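Local atomic coordinates of putative thioesterase II (Thermobifida fusca, PDB entry 3BBJ), a protein that probably hydrolyses acyl-CoA thioesters, as a putative thioesterase II with two hotdog-family regions in each chain. Residues A[198-203]-A[264-269]; A[46-51]-A[90-95]. All blocks are in the same frame, centred on the assembly; numbering follows the deposited sequence.

Contact 1 (A[198-203]-A[264-269]); sequences AVDALP and SRQLAR
D200 reaches across to Q266, and its side chain, followed outward from CB, illustrates how a loop can present a carboxylate to the strand beside it. CB leaves the backbone alongside strand 260-269 instead of facing it; because CG then stands anti to the backbone N (chi1 -165°), the carboxylate end comes closer than its root. CG lies 3.9 Å from Q266 NE2, and OD1 takes a hydrogen bond of 3.0 Å from Q266 NE2. That bond is bent, with 133° at the hydrogen: the acceptor sits almost in the amide plane, whereas the donor arrives 46° above the carboxylate plane. OD2 is held separately by the backbone N of G39, in the first turn of helix 38-51, while T217 OG1 bonds Q266 OE1 and so fixes the amide flip. An aspartate, a threonine and a glutamine brought together in this way recall the active site of TesB-type acyl-CoA thioesterases, double-hotdog enzymes in which such a trio orients the attacking water. A water accepts from Q266 NE2 at 2.9 Å and donates to V199 O at 2.7 Å; whether it marks the position of a nucleophile is not established. With an alanine here in place of D200, Q266 NE2 and the amide of G39 would probably both lose this acceptor, weakening the link between loop, strand and helix. Beside the polar group, V199 packs on S264: its CB is 3.6 Å from S264 OG, and its CG1 lies 4.0 Å from S264 CB, with L220 of the adjacent strand touching both side chains. A type I beta turn from A198 to A201 begins at the last residue of helix 191-198 and places V199 and D200 at its corner.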
loop_
_atom_site.group_PDB
_atom_site.type_symbol
_atom_site.label_atom_id
_atom_site.label_comp_id
_atom_site.label_asym_id
_atom_site.label_seq_id
_atom_site.Cartn_x
_atom_site.Cartn_y
_atom_site.Cartn_z
ATOM N N ALA A 198 7.509 -1.971 13.846
ATOM C CA ALA A 198 6.335 -1.430 14.544
ATOM C C ALA A 198 5.039 -1.650 13.780
ATOM O O ALA A 198 4.053 -2.076 14.351
ATOM C CB ALA A 198 6.537 0.047 14.827
ATOM N N VAL A 199 5.046 -1.401 12.478
ATOM C CA VAL A 199 3.838 -1.525 11.664
ATOM C C VAL A 199 3.295 -2.963 11.632
ATOM O O VAL A 199 2.132 -3.175 11.284
ATOM C CB VAL A 199 4.070 -1.043 10.187
ATOM C CG1 VAL A 199 4.673 0.332 10.135
ATOM C CG2 VAL A 199 4.969 -1.982 9.442
ATOM N N ASP A 200 4.159 -3.934 11.940
ATOM C CA ASP A 200 3.803 -5.358 11.975
ATOM C C ASP A 200 4.026 -5.960 13.357
ATOM O O ASP A 200 4.175 -7.172 13.482
ATOM C CB ASP A 200 4.646 -6.166 10.965
ATOM C CG ASP A 200 4.073 -7.567 10.704
ATOM O OD1 ASP A 200 2.831 -7.728 10.656
ATOM O OD2 ASP A 200 4.859 -8.508 10.522
ATOM N N ALA A 201 4.033 -5.134 14.394
ATOM C CA ALA A 201 4.312 -5.638 15.743
ATOM C C ALA A 201 3.058 -5.810 16.609
ATOM O O ALA A 201 3.181 -6.031 17.828
ATOM C CB ALA A 201 5.328 -4.718 16.452
ATOM N N LEU A 202 1.870 -5.728 15.993
ATOM C CA LEU A 202 0.611 -5.800 16.756
ATOM C C LEU A 202 -0.183 -7.077 16.471
ATOM O O LEU A 202 0.089 -7.776 15.489
ATOM C CB LEU A 202 -0.269 -4.602 16.418
ATOM C CG LEU A 202 0.358 -3.220 16.271
ATOM C CD1 LEU A 202 -0.587 -2.348 15.426
ATOM C CD2 LEU A 202 0.665 -2.601 17.659
ATOM N N PRO A 203 -1.178 -7.392 17.332
ATOM C CA PRO A 203 -1.995 -8.590 17.084
ATOM C C PRO A 203 -2.684 -8.472 15.741
ATOM O O PRO A 203 -3.189 -7.395 15.404
ATOM C CB PRO A 203 -3.029 -8.571 18.215
ATOM C CG PRO A 203 -2.471 -7.718 19.258
ATOM C CD PRO A 203 -1.580 -6.711 18.581
ATOM N N SER A 264 0.377 2.357 7.175
ATOM C CA SER A 264 0.673 1.026 6.695
ATOM C C SER A 264 -0.624 0.316 6.357
ATOM O O SER A 264 -1.620 0.461 7.042
ATOM C CB SER A 264 1.414 0.239 7.795
ATOM O OG SER A 264 1.878 -1.034 7.353
ATOM N N ARG A 265 -0.620 -0.411 5.262
ATOM C CA ARG A 265 -1.713 -1.308 4.957
ATOM C C ARG A 265 -1.068 -2.634 4.496
ATOM O O ARG A 265 -0.180 -2.621 3.637
ATOM C CB ARG A 265 -2.698 -0.712 3.908
ATOM C CG ARG A 265 -3.902 -1.702 3.621
ATOM C CD ARG A 265 -5.055 -1.245 2.666
ATOM N NE ARG A 265 -5.685 0.051 3.001
ATOM C CZ ARG A 265 -5.902 1.047 2.130
ATOM N NH1 ARG A 265 -5.579 0.917 0.840
ATOM N NH2 ARG A 265 -6.461 2.188 2.542
ATOM N N GLN A 266 -1.440 -3.749 5.122
ATOM C CA GLN A 266 -1.048 -5.075 4.586
ATOM C C GLN A 266 -2.291 -5.868 4.161
ATOM O O GLN A 266 -3.409 -5.604 4.656
ATOM C CB GLN A 266 -0.155 -5.917 5.527
ATOM C CG GLN A 266 -0.759 -6.382 6.838
ATOM C CD GLN A 266 0.056 -7.497 7.512
ATOM O OE1 GLN A 266 -0.024 -8.661 7.124
ATOM N NE2 GLN A 266 0.813 -7.144 8.556
ATOM N N LEU A 267 -2.077 -6.801 3.228
ATOM C CA LEU A 267 -3.104 -7.749 2.781
ATOM C C LEU A 267 -2.603 -9.170 3.024
ATOM O O LEU A 267 -1.472 -9.521 2.670
ATOM C CB LEU A 267 -3.429 -7.577 1.286
ATOM C CG LEU A 267 -4.720 -8.255 0.817
ATOM C CD1 LEU A 267 -5.957 -7.442 1.307
ATOM C CD2 LEU A 267 -4.777 -8.460 -0.695
ATOM N N ALA A 268 -3.447 -9.999 3.621
ATOM C CA ALA A 268 -3.064 -11.382 3.923
ATOM C C ALA A 268 -4.269 -12.303 3.784
ATOM O O ALA A 268 -5.424 -11.869 3.929
ATOM C CB ALA A 268 -2.466 -11.484 5.320
ATOM N N ARG A 269 -3.991 -13.571 3.459
ATOM C CA ARG A 269 -5.030 -14.572 3.392
ATOM C C ARG A 269 -4.860 -15.666 4.438
ATOM O O ARG A 269 -3.852 -16.404 4.458
ATOM C CB ARG A 269 -5.134 -15.238 2.039
ATOM C CG ARG A 269 -6.508 -15.925 1.909
ATOM C CD ARG A 269 -6.625 -16.792 0.699
ATOM N NE ARG A 269 -8.021 -17.188 0.524
ATOM C CZ ARG A 269 -8.436 -18.312 -0.061
ATOM N NH1 ARG A 269 -7.571 -19.220 -0.512
ATOM N NH2 ARG A 269 -9.739 -18.546 -0.159
HETATM O O HOH W 1 0.292 -4.574 9.814
#

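Contact 2 (A[46-51]-A[90-95]); sequences QRSALA and VQTTLF
S48 and T92 meet hydroxyl to hydroxyl, and A49 fits against V90 next to them, a worked case of a helix approaching a sheet through small side chains. T92 OG1 donates to S48 OG over 2.7 Å; it can do so because OG1 is anti to the backbone N (chi1 177°), which carries the hydroxyl toward the helix. In the apolar half, A49 CB faces V90 CB at 4.0 Å. Both branches of the valine rest on the main chain of A49, CG1 lying 3.9 Å from A49 CA and CG2 3.7 Å from A49 O. The segment axes come within 8.2 Å and run at 142°, oblique but closer to antiparallel than to perpendicular.

In the next shell, I76 of strand 72-82 touches both S48 and T92, while L106 of strand 99-109 and L45 of the helix close in on T92. Backbone bonds to strands 72-82 and 99-109 set strand 88-96 in place: Q91 pairs with R79, and T92 with G104. The helix lying against a curved antiparallel sheet is the defining feature of the hotdog fold, here in the N-terminal half.

S48 OG is also bonded to L45 O, one turn back in the helix. The serine therefore accepts from T92 OG1 and has its own hydrogen bond to a main-chain carbonyl, a short chain of bonds that satisfies two buried hydroxyls among the apolar side chains of I76, L45, L106, A49 and V90.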
loop_
_atom_site.group_PDB
_atom_site.type_symbol
_atom_site.label_atom_id
_atom_site.label_comp_id
_atom_site.label_asym_id
_atom_site.label_seq_id
_atom_site.Cartn_x
_atom_site.Cartn_y
_atom_site.Cartn_z
ATOM N N GLN A 46 15.195 -2.805 5.018
ATOM C CA GLN A 46 15.253 -1.346 4.988
ATOM C C GLN A 46 16.687 -0.877 5.113
ATOM O O GLN A 46 17.081 0.073 4.425
ATOM C CB GLN A 46 14.384 -0.711 6.090
ATOM C CG GLN A 46 14.449 0.832 6.120
ATOM C CD GLN A 46 13.463 1.459 7.103
ATOM O OE1 GLN A 46 12.253 1.349 6.935
ATOM N NE2 GLN A 46 13.988 2.148 8.122
ATOM N N ARG A 47 17.444 -1.519 6.012
ATOM C CA ARG A 47 18.845 -1.155 6.258
ATOM C C ARG A 47 19.708 -1.309 5.022
ATOM O O ARG A 47 20.552 -0.465 4.731
ATOM C CB ARG A 47 19.451 -2.004 7.389
ATOM C CG ARG A 47 19.086 -1.514 8.761
ATOM C CD ARG A 47 20.093 -1.923 9.824
ATOM N NE ARG A 47 20.092 -0.950 10.914
ATOM C CZ ARG A 47 19.239 -0.934 11.937
ATOM N NH1 ARG A 47 18.284 -1.845 12.052
ATOM N NH2 ARG A 47 19.338 0.019 12.859
ATOM N N SER A 48 19.498 -2.410 4.311
ATOM C CA SER A 48 20.221 -2.672 3.090
ATOM C C SER A 48 19.965 -1.591 2.055
ATOM O O SER A 48 20.874 -1.180 1.335
ATOM C CB SER A 48 19.805 -4.031 2.519
ATOM O OG SER A 48 18.418 -4.075 2.224
ATOM N N ALA A 49 18.724 -1.133 1.983
ATOM C CA ALA A 49 18.324 -0.176 0.965
ATOM C C ALA A 49 18.904 1.202 1.203
ATOM O O ALA A 49 19.350 1.864 0.269
ATOM C CB ALA A 49 16.816 -0.109 0.872
ATOM N N LEU A 50 18.883 1.650 2.447
ATOM C CA LEU A 50 19.413 2.972 2.778
ATOM C C LEU A 50 20.941 3.004 2.713
ATOM O O LEU A 50 21.529 4.065 2.536
ATOM C CB LEU A 50 18.947 3.402 4.174
ATOM C CG LEU A 50 17.440 3.543 4.380
ATOM C CD1 LEU A 50 17.127 3.728 5.861
ATOM C CD2 LEU A 50 16.934 4.695 3.566
ATOM N N ALA A 51 21.578 1.845 2.889
ATOM C CA ALA A 51 23.027 1.736 2.734
ATOM C C ALA A 51 23.407 1.998 1.276
ATOM O O ALA A 51 24.488 2.530 0.988
ATOM C CB ALA A 51 23.523 0.365 3.176
ATOM N N VAL A 90 15.359 1.805 -4.444
ATOM C CA VAL A 90 16.177 0.604 -4.279
ATOM C C VAL A 90 15.319 -0.666 -4.101
ATOM O O VAL A 90 14.366 -0.705 -3.321
ATOM C CB VAL A 90 17.161 0.750 -3.040
ATOM C CG1 VAL A 90 18.166 -0.438 -2.948
ATOM C CG2 VAL A 90 17.917 2.086 -3.094
ATOM N N GLN A 91 15.666 -1.699 -4.857
ATOM C CA GLN A 91 15.070 -3.022 -4.719
ATOM C C GLN A 91 16.017 -3.874 -3.867
ATOM O O GLN A 91 17.249 -3.873 -4.064
ATOM C CB GLN A 91 14.868 -3.633 -6.095
ATOM C CG GLN A 91 14.272 -5.011 -6.168
ATOM C CD GLN A 91 13.999 -5.404 -7.620
ATOM O OE1 GLN A 91 14.682 -6.265 -8.187
ATOM N NE2 GLN A 91 13.038 -4.726 -8.248
ATOM N N THR A 92 15.435 -4.572 -2.899
ATOM C CA THR A 92 16.200 -5.376 -1.962
ATOM C C THR A 92 15.444 -6.687 -1.747
ATOM O O THR A 92 14.218 -6.687 -1.514
ATOM C CB THR A 92 16.424 -4.609 -0.635
ATOM O OG1 THR A 92 17.124 -5.434 0.306
ATOM C CG2 THR A 92 15.092 -4.139 -0.028
ATOM N N THR A 93 16.168 -7.800 -1.883
ATOM C CA THR A 93 15.579 -9.131 -1.765
ATOM C C THR A 93 16.347 -9.990 -0.743
ATOM O O THR A 93 17.591 -10.031 -0.741
ATOM C CB THR A 93 15.567 -9.828 -3.131
ATOM O OG1 THR A 93 15.018 -8.940 -4.118
ATOM C CG2 THR A 93 14.757 -11.141 -3.086
ATOM N N LEU A 94 15.587 -10.680 0.115
ATOM C CA LEU A 94 16.160 -11.540 1.153
ATOM C C LEU A 94 16.119 -12.998 0.729
ATOM O O LEU A 94 15.075 -13.493 0.296
ATOM C CB LEU A 94 15.402 -11.382 2.462
ATOM C CG LEU A 94 15.883 -12.200 3.651
ATOM C CD1 LEU A 94 17.317 -11.804 4.023
ATOM C CD2 LEU A 94 14.928 -11.997 4.836
ATOM N N PHE A 95 17.272 -13.666 0.876
ATOM C CA PHE A 95 17.429 -15.078 0.543
ATOM C C PHE A 95 17.840 -15.883 1.760
ATOM O O PHE A 95 18.548 -15.397 2.637
ATOM C CB PHE A 95 18.506 -15.256 -0.505
ATOM C CG PHE A 95 18.201 -14.604 -1.801
ATOM C CD1 PHE A 95 18.447 -13.252 -1.984
ATOM C CD2 PHE A 95 17.703 -15.342 -2.857
ATOM C CE1 PHE A 95 18.169 -12.641 -3.211
ATOM C CE2 PHE A 95 17.428 -14.731 -4.095
ATOM C CZ PHE A 95 17.660 -13.383 -4.266
#

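Overall arrangement
From the N terminus, after a short helix and two strands, the chain runs through helix 38-51 and on by strands 57-65 and 72-82 to strand 88-96, where contact 2 closes its loop within the N-terminal hotdog region. Much later, helix 191-198 leads into the turn of contact 1, whose loop is closed by strand 260-269 after three further strands. The two loops follow in series, neither nesting nor crossing; the centres of contact 1 and contact 2 are about 19 Å apart. Among the links between the halves are the pairing of strands 57-65 and 217-224, the bond from Q46 NE2 to L192 O, and D200 of contact 1, which reaches the start of the helix carrying contact 2.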